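Local coordinates for putative methyl-accepting chemotaxis signal transduction protein (PDB 6W3V), which probably senses amino acids outside the cell through a PDC (Cache-type) sensor region, here holding phenylalanine, and signals in chemotaxis, at residues Ala78-Leu83 against Tyr131-Leu136. Sequence-based numbering, arbitrary orientation.
Sequences ALNVYL and YLDTVL. With PHE (phenylalanine), chain C.
Asn-80 and Asp-133 make the polar link between strand 80-84 and the loop that follows strand 126-132. Asp-133 runs from CB, which lies within van der Waals distance of the ammonium N of the bound phenylalanine. With CG anti to the backbone N (chi1 166°), the carboxylate carbon sits between Asn-80 ND2 and the ligand N. Asp-133 OD1 accepts from the ligand N at 2.7 Å and from the backbone N of Val-135, closing an Asx turn. Asp-133 OD2 takes the backbone N of Leu-136 at 2.7 Å on one face of the carboxylate. Asn-80 ND2 reaches Asp-133 OD2 from the other face at 3.0 Å. That bond is bent, 139° at the hydrogen. The amide and carboxylate planes lie 61° apart. OD2 also touches Leu-79 CD2. Asn-80 ND2 also bonds to Asp-160.

Beside this link, Leu-136 CD1 packs on Leu-79 CG at 3.6 Å. The same methyl and Val-135 CG1 border Asn-80 OD1, a buried oxygen with no hydrogen-bond partner in the model.

The two tyrosines meet the ligand differently. Tyr-82 offers a ring face, with phenylalanine CD2 3.6 Å above its centre, while its OH bonds to Asp-160. Tyr-131 presents its edge and accepts from the ligand N through OH at 2.8 Å; Thr-142 also bonds this hydroxyl. The backbone N of Thr-134 gives a nearly straight bond to the ligand O. Trp-115 and Lys-113 add further bonds to phenylalanine.

This is the amino-acid pocket of a PDC sensor region. Asp-133, Tyr-131 and Asp-160 grip the ammonium group, and Thr-134 binds the carboxylate. Four bonds pin the Asp-133 carboxylate, two on each oxygen. The nearby ammonium would probably favour its ionised form. Holding both ends is consistent with recognition of a free alpha-amino acid.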
# COMPACT_ATOMS: atom_id res chain seq x y z
N ALA A 78 10.99 8.66 2.32
CA ALA A 78 10.99 7.22 2.09
C ALA A 78 12.04 6.56 2.99
O ALA A 78 12.97 7.21 3.48
CB ALA A 78 11.26 6.88 0.65
N LEU A 79 11.90 5.26 3.23
CA LEU A 79 12.84 4.53 4.06
C LEU A 79 14.09 4.21 3.27
O LEU A 79 15.18 4.36 3.79
CB LEU A 79 12.19 3.24 4.59
CG LEU A 79 12.96 2.60 5.72
CD1 LEU A 79 12.90 3.51 6.96
CD2 LEU A 79 12.45 1.20 6.04
N ASN A 80 13.92 3.73 2.06
CA ASN A 80 15.03 3.35 1.18
C ASN A 80 14.61 3.69 -0.23
O ASN A 80 13.45 3.54 -0.58
CB ASN A 80 15.31 1.84 1.22
CG ASN A 80 15.73 1.30 2.57
OD1 ASN A 80 16.77 1.70 3.13
ND2 ASN A 80 14.92 0.39 3.11
N VAL A 81 15.59 4.10 -1.07
CA VAL A 81 15.41 4.26 -2.47
C VAL A 81 16.66 3.68 -3.13
O VAL A 81 17.77 3.96 -2.68
CB VAL A 81 15.19 5.72 -2.90
CG1 VAL A 81 15.11 5.88 -4.38
CG2 VAL A 81 13.98 6.32 -2.21
N TYR A 82 16.49 2.83 -4.15
CA TYR A 82 17.61 2.08 -4.64
C TYR A 82 17.43 1.75 -6.12
O TYR A 82 16.35 1.71 -6.67
CB TYR A 82 17.83 0.81 -3.81
CG TYR A 82 16.57 0.04 -3.44
CD1 TYR A 82 15.85 0.37 -2.28
CD2 TYR A 82 16.05 -0.96 -4.24
CE1 TYR A 82 14.70 -0.27 -1.94
CE2 TYR A 82 14.87 -1.60 -3.91
CZ TYR A 82 14.23 -1.31 -2.71
OH TYR A 82 13.08 -1.99 -2.41
N LEU A 83 18.57 1.43 -6.74
CA LEU A 83 18.62 1.01 -8.15
C LEU A 83 19.46 -0.25 -8.27
O LEU A 83 20.67 -0.21 -8.00
CB LEU A 83 19.22 2.11 -9.03
CG LEU A 83 19.30 1.82 -10.53
CD1 LEU A 83 17.93 1.66 -11.16
CD2 LEU A 83 20.12 2.86 -11.29
N TYR A 131 5.99 -6.14 3.73
CA TYR A 131 6.96 -7.16 4.16
C TYR A 131 8.06 -6.46 4.97
O TYR A 131 8.20 -5.23 4.91
CB TYR A 131 7.57 -7.90 2.95
CG TYR A 131 8.45 -7.01 2.15
CD1 TYR A 131 7.94 -6.18 1.15
CD2 TYR A 131 9.83 -7.10 2.29
CE1 TYR A 131 8.79 -5.34 0.43
CE2 TYR A 131 10.67 -6.27 1.60
CZ TYR A 131 10.15 -5.40 0.66
OH TYR A 131 11.01 -4.58 -0.01
N LEU A 132 8.83 -7.26 5.72
CA LEU A 132 9.96 -6.75 6.49
C LEU A 132 11.18 -6.42 5.64
O LEU A 132 11.85 -7.31 5.14
CB LEU A 132 10.36 -7.73 7.58
CG LEU A 132 11.32 -7.22 8.67
CD1 LEU A 132 10.66 -6.08 9.46
CD2 LEU A 132 11.81 -8.34 9.60
N ASP A 133 11.51 -5.14 5.54
CA ASP A 133 12.71 -4.69 4.83
C ASP A 133 13.90 -5.25 5.56
O ASP A 133 14.09 -5.05 6.76
CB ASP A 133 12.74 -3.18 4.88
CG ASP A 133 14.06 -2.61 4.49
OD1 ASP A 133 14.61 -3.09 3.48
OD2 ASP A 133 14.56 -1.70 5.23
N THR A 134 14.83 -5.79 4.74
CA THR A 134 16.03 -6.36 5.33
C THR A 134 17.10 -5.31 5.68
O THR A 134 18.00 -5.58 6.49
CB THR A 134 16.67 -7.43 4.42
OG1 THR A 134 16.99 -6.83 3.17
CG2 THR A 134 15.69 -8.57 4.18
N VAL A 135 17.04 -4.16 5.03
CA VAL A 135 18.05 -3.13 5.26
C VAL A 135 17.83 -2.47 6.64
O VAL A 135 18.72 -2.44 7.49
CB VAL A 135 18.08 -2.08 4.12
CG1 VAL A 135 19.01 -0.93 4.49
CG2 VAL A 135 18.55 -2.71 2.81
N LEU A 136 16.60 -2.02 6.90
CA LEU A 136 16.32 -1.25 8.10
C LEU A 136 15.34 -1.98 9.04
O LEU A 136 15.02 -1.49 10.11
CB LEU A 136 15.86 0.19 7.77
CG LEU A 136 16.98 1.15 7.28
CD1 LEU A 136 16.48 2.46 6.65
CD2 LEU A 136 18.00 1.45 8.38
N PHE C . 13.26 -3.40 1.15
CA PHE C . 14.27 -4.01 0.25
C PHE C . 14.30 -5.50 0.52
O PHE C . 14.22 -5.89 1.70
CB PHE C . 15.65 -3.41 0.57
CG PHE C . 16.74 -3.90 -0.29
CD1 PHE C . 17.36 -5.07 0.02
CD2 PHE C . 17.17 -3.17 -1.36
CE1 PHE C . 18.42 -5.52 -0.72
CE2 PHE C . 18.19 -3.64 -2.13
CZ PHE C . 18.74 -4.87 -1.87
OXT PHE C . 14.45 -6.29 -0.44